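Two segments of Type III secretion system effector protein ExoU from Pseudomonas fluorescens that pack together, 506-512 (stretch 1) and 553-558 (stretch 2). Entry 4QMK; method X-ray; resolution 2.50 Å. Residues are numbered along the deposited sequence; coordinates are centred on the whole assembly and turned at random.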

ATOM      1  N   ALA A 506      12.905  26.676 -23.480  1.00 31.87           N
ATOM      2  CA  ALA A 506      11.426  26.563 -23.552  1.00 30.10           C
ATOM      3  C   ALA A 506      10.686  27.464 -22.558  1.00 28.28           C
ATOM      4  O   ALA A 506       9.632  27.967 -22.887  1.00 29.89           O
ATOM      5  CB  ALA A 506      10.986  25.142 -23.374  1.00 31.71           C
ATOM      6  N   LEU A 507      11.222  27.726 -21.380  1.00 27.55           N
ATOM      7  CA  LEU A 507      10.524  28.667 -20.473  1.00 30.13           C
ATOM      8  C   LEU A 507      10.648  30.113 -20.953  1.00 30.60           C
ATOM      9  O   LEU A 507       9.686  30.919 -20.840  1.00 32.99           O
ATOM     10  CB  LEU A 507      10.971  28.525 -18.981  1.00 31.79           C
ATOM     11  CG  LEU A 507      10.610  27.174 -18.331  1.00 32.22           C
ATOM     12  CD1 LEU A 507      11.517  26.850 -17.149  1.00 32.16           C
ATOM     13  CD2 LEU A 507       9.130  27.139 -17.959  1.00 30.27           C
ATOM     14  N   ARG A 508      11.809  30.454 -21.468  1.00 30.52           N
ATOM     15  CA  ARG A 508      12.003  31.778 -21.997  1.00 32.63           C
ATOM     16  C   ARG A 508      11.005  31.987 -23.111  1.00 30.86           C
ATOM     17  O   ARG A 508      10.389  33.046 -23.186  1.00 29.34           O
ATOM     18  CB  ARG A 508      13.426  31.987 -22.522  1.00 37.17           C
ATOM     19  CG  ARG A 508      14.480  32.201 -21.444  1.00 42.44           C
ATOM     20  CD  ARG A 508      15.790  32.745 -22.050  1.00 49.70           C
ATOM     21  NE  ARG A 508      16.323  31.836 -23.089  1.00 55.16           N
ATOM     22  CZ  ARG A 508      17.130  30.802 -22.846  1.00 56.02           C
ATOM     23  NH1 ARG A 508      17.512  30.508 -21.601  1.00 58.12           N
ATOM     24  NH2 ARG A 508      17.545  30.046 -23.842  1.00 56.24           N
ATOM     25  N   ASN A 509      10.842  30.983 -23.978  1.00 29.12           N
ATOM     26  CA  ASN A 509       9.971  31.147 -25.091  1.00 28.63           C
ATOM     27  C   ASN A 509       8.571  31.329 -24.651  1.00 28.43           C
ATOM     28  O   ASN A 509       7.938  32.330 -25.014  1.00 27.19           O
ATOM     29  CB  ASN A 509      10.168  30.016 -26.079  1.00 32.03           C
ATOM     30  CG  ASN A 509      11.480  30.153 -26.878  1.00 34.62           C
ATOM     31  OD1 ASN A 509      12.107  31.212 -26.926  1.00 39.62           O
ATOM     32  ND2 ASN A 509      11.886  29.089 -27.491  1.00 36.54           N
ATOM     33  N   LEU A 510       8.081  30.422 -23.781  1.00 29.99           N
ATOM     34  CA  LEU A 510       6.753  30.583 -23.154  1.00 28.25           C
ATOM     35  C   LEU A 510       6.537  31.952 -22.542  1.00 30.77           C
ATOM     36  O   LEU A 510       5.511  32.557 -22.758  1.00 32.77           O
ATOM     37  CB  LEU A 510       6.549  29.568 -22.020  1.00 31.43           C
ATOM     38  CG  LEU A 510       5.853  28.253 -22.326  1.00 29.58           C
ATOM     39  CD1 LEU A 510       5.818  27.436 -21.076  1.00 32.10           C
ATOM     40  CD2 LEU A 510       4.443  28.493 -22.833  1.00 28.01           C
ATOM     41  N   ASP A 511       7.480  32.461 -21.747  1.00 31.90           N
ATOM     42  CA  ASP A 511       7.307  33.830 -21.223  1.00 34.03           C
ATOM     43  C   ASP A 511       7.135  34.879 -22.324  1.00 36.20           C
ATOM     44  O   ASP A 511       6.374  35.818 -22.159  1.00 39.75           O
ATOM     45  CB  ASP A 511       8.508  34.255 -20.382  1.00 37.41           C
ATOM     46  CG  ASP A 511       8.515  33.636 -18.999  1.00 42.42           C
ATOM     47  OD1 ASP A 511       7.783  32.595 -18.720  1.00 34.61           O
ATOM     48  OD2 ASP A 511       9.292  34.223 -18.172  1.00 48.32           O
ATOM     49  N   ALA A 512       7.862  34.748 -23.447  1.00 38.00           N
ATOM     50  CA  ALA A 512       7.810  35.768 -24.511  1.00 38.26           C
ATOM     51  C   ALA A 512       6.481  35.726 -25.263  1.00 36.03           C
ATOM     52  O   ALA A 512       6.057  36.698 -25.889  1.00 38.35           O
ATOM     53  CB  ALA A 512       8.961  35.558 -25.487  1.00 42.24           C
ATOM     54  N   LEU A 553      14.215  32.678 -12.590  1.00 81.87           N
ATOM     55  CA  LEU A 553      12.898  33.306 -12.646  1.00 75.99           C
ATOM     56  C   LEU A 553      12.238  33.300 -14.064  1.00 68.05           C
ATOM     57  O   LEU A 553      12.499  34.191 -14.873  1.00 75.08           O
ATOM     58  CB  LEU A 553      12.958  34.740 -12.060  1.00 75.40           C
ATOM     59  CG  LEU A 553      13.180  34.933 -10.529  1.00 84.69           C
ATOM     60  CD1 LEU A 553      13.352  36.415 -10.141  1.00 83.17           C
ATOM     61  CD2 LEU A 553      12.065  34.298  -9.690  1.00 82.45           C
ATOM     62  N   SER A 554      11.424  32.269 -14.345  1.00 48.01           N
ATOM     63  CA  SER A 554      10.524  32.247 -15.486  1.00 40.11           C
ATOM     64  C   SER A 554       9.211  32.823 -14.924  1.00 42.27           C
ATOM     65  O   SER A 554       8.738  32.392 -13.853  1.00 48.87           O
ATOM     66  CB  SER A 554      10.244  30.813 -15.965  1.00 34.58           C
ATOM     67  OG  SER A 554       9.163  30.809 -16.876  1.00 30.51           O
ATOM     68  N   LYS A 555       8.600  33.769 -15.605  1.00 40.01           N
ATOM     69  CA  LYS A 555       7.374  34.340 -15.097  1.00 39.87           C
ATOM     70  C   LYS A 555       6.212  33.395 -15.171  1.00 36.32           C
ATOM     71  O   LYS A 555       5.306  33.432 -14.312  1.00 40.40           O
ATOM     72  CB  LYS A 555       7.052  35.638 -15.788  1.00 43.97           C
ATOM     73  CG  LYS A 555       8.068  36.676 -15.438  1.00 53.54           C
ATOM     74  CD  LYS A 555       7.559  38.082 -15.631  1.00 62.21           C
ATOM     75  CE  LYS A 555       8.519  39.036 -14.933  1.00 68.08           C
ATOM     76  NZ  LYS A 555       8.175  40.440 -15.274  1.00 80.10           N
ATOM     77  N   VAL A 556       6.217  32.526 -16.157  1.00 33.50           N
ATOM     78  CA  VAL A 556       5.133  31.558 -16.275  1.00 30.37           C
ATOM     79  C   VAL A 556       5.265  30.509 -15.194  1.00 30.98           C
ATOM     80  O   VAL A 556       4.264  30.043 -14.661  1.00 33.58           O
ATOM     81  CB  VAL A 556       5.122  30.885 -17.638  1.00 26.95           C
ATOM     82  CG1 VAL A 556       4.185  29.703 -17.643  1.00 26.85           C
ATOM     83  CG2 VAL A 556       4.683  31.874 -18.678  1.00 27.45           C
ATOM     84  N   LEU A 557       6.498  30.137 -14.857  1.00 31.31           N
ATOM     85  CA  LEU A 557       6.705  29.116 -13.865  1.00 30.64           C
ATOM     86  C   LEU A 557       6.310  29.600 -12.485  1.00 31.88           C
ATOM     87  O   LEU A 557       5.592  28.930 -11.776  1.00 33.85           O
ATOM     88  CB  LEU A 557       8.132  28.644 -13.869  1.00 30.87           C
ATOM     89  CG  LEU A 557       8.427  27.474 -12.912  1.00 31.42           C
ATOM     90  CD1 LEU A 557       7.512  26.294 -13.165  1.00 31.66           C
ATOM     91  CD2 LEU A 557       9.879  27.065 -13.021  1.00 32.45           C
ATOM     92  N   THR A 558       6.784  30.769 -12.108  1.00 34.55           N
ATOM     93  CA  THR A 558       6.433  31.348 -10.826  1.00 34.54           C
ATOM     94  C   THR A 558       4.918  31.361 -10.674  1.00 34.31           C
ATOM     95  O   THR A 558       4.383  31.124  -9.594  1.00 36.60           O
ATOM     96  CB  THR A 558       6.920  32.808 -10.774  1.00 36.16           C
ATOM     97  OG1 THR A 558       8.323  32.810 -10.993  1.00 42.49           O
ATOM     98  CG2 THR A 558       6.613  33.478  -9.467  1.00 36.46           C
TER

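The contact is organized around the carboxylate of Asp-511, which meets the first turn of the helix that begins at Lys-555. Its two oxygens accept three hydrogen bonds. The shortest runs from Lys-555 N to Asp-511 OD2 at 2.7 Å, with an N-H...O angle of 160°; the amide Val-556 N donates to Asp-511 OD1 at 3.0 Å and 155°. Amides in the first turn of a helix lack backbone acceptors from a preceding turn, and here the carboxylate satisfies two of them, its negative charge well placed at the positive end of the helix dipole. The third bond comes from a side chain: Ser-554 OG donates to Asp-511 OD1 at 2.9 Å, so that OD1 serves both a hydroxyl and an amide.

Ser-554 occupies the N-cap position, and its hydroxyl has a second role. While donating to Asp-511, Ser-554 OG accepts a weak capping bond from Leu-557 N at 3.4 Å. The same residue is held through its carbonyl, since Ser-554 O receives Thr-558 N at 3.1 Å and Thr-558 OG1 at 2.9 Å. Together with the two amide bonds, the Ser-554 bond to Asp-511 links this capped turn to the 506-512 helix.

Apolar packing flanks the polar center on one side. One turn before Asp-511, Leu-507 points toward the second stretch, and its CB lies 3.6 Å from Ser-554 OG; farther along the side chain, Leu-507 CD1 approaches Leu-557 CD2 at 4.4 Å. Val-556, a t rotamer, also points toward its partner helix. Val-556 CG2 lies 3.2 Å from Asp-511 OD1 and also reaches Leu-510, 4.2 Å from Leu-510 O; Val-556 CG1 is 4.4 Å from Leu-510 CD1. Lys-555 contributes mainly through its backbone: Lys-555 CB sits 3.6 Å from Asp-511 OD2, but the end of the side chain leads away, and the ammonium group takes no part in the contact.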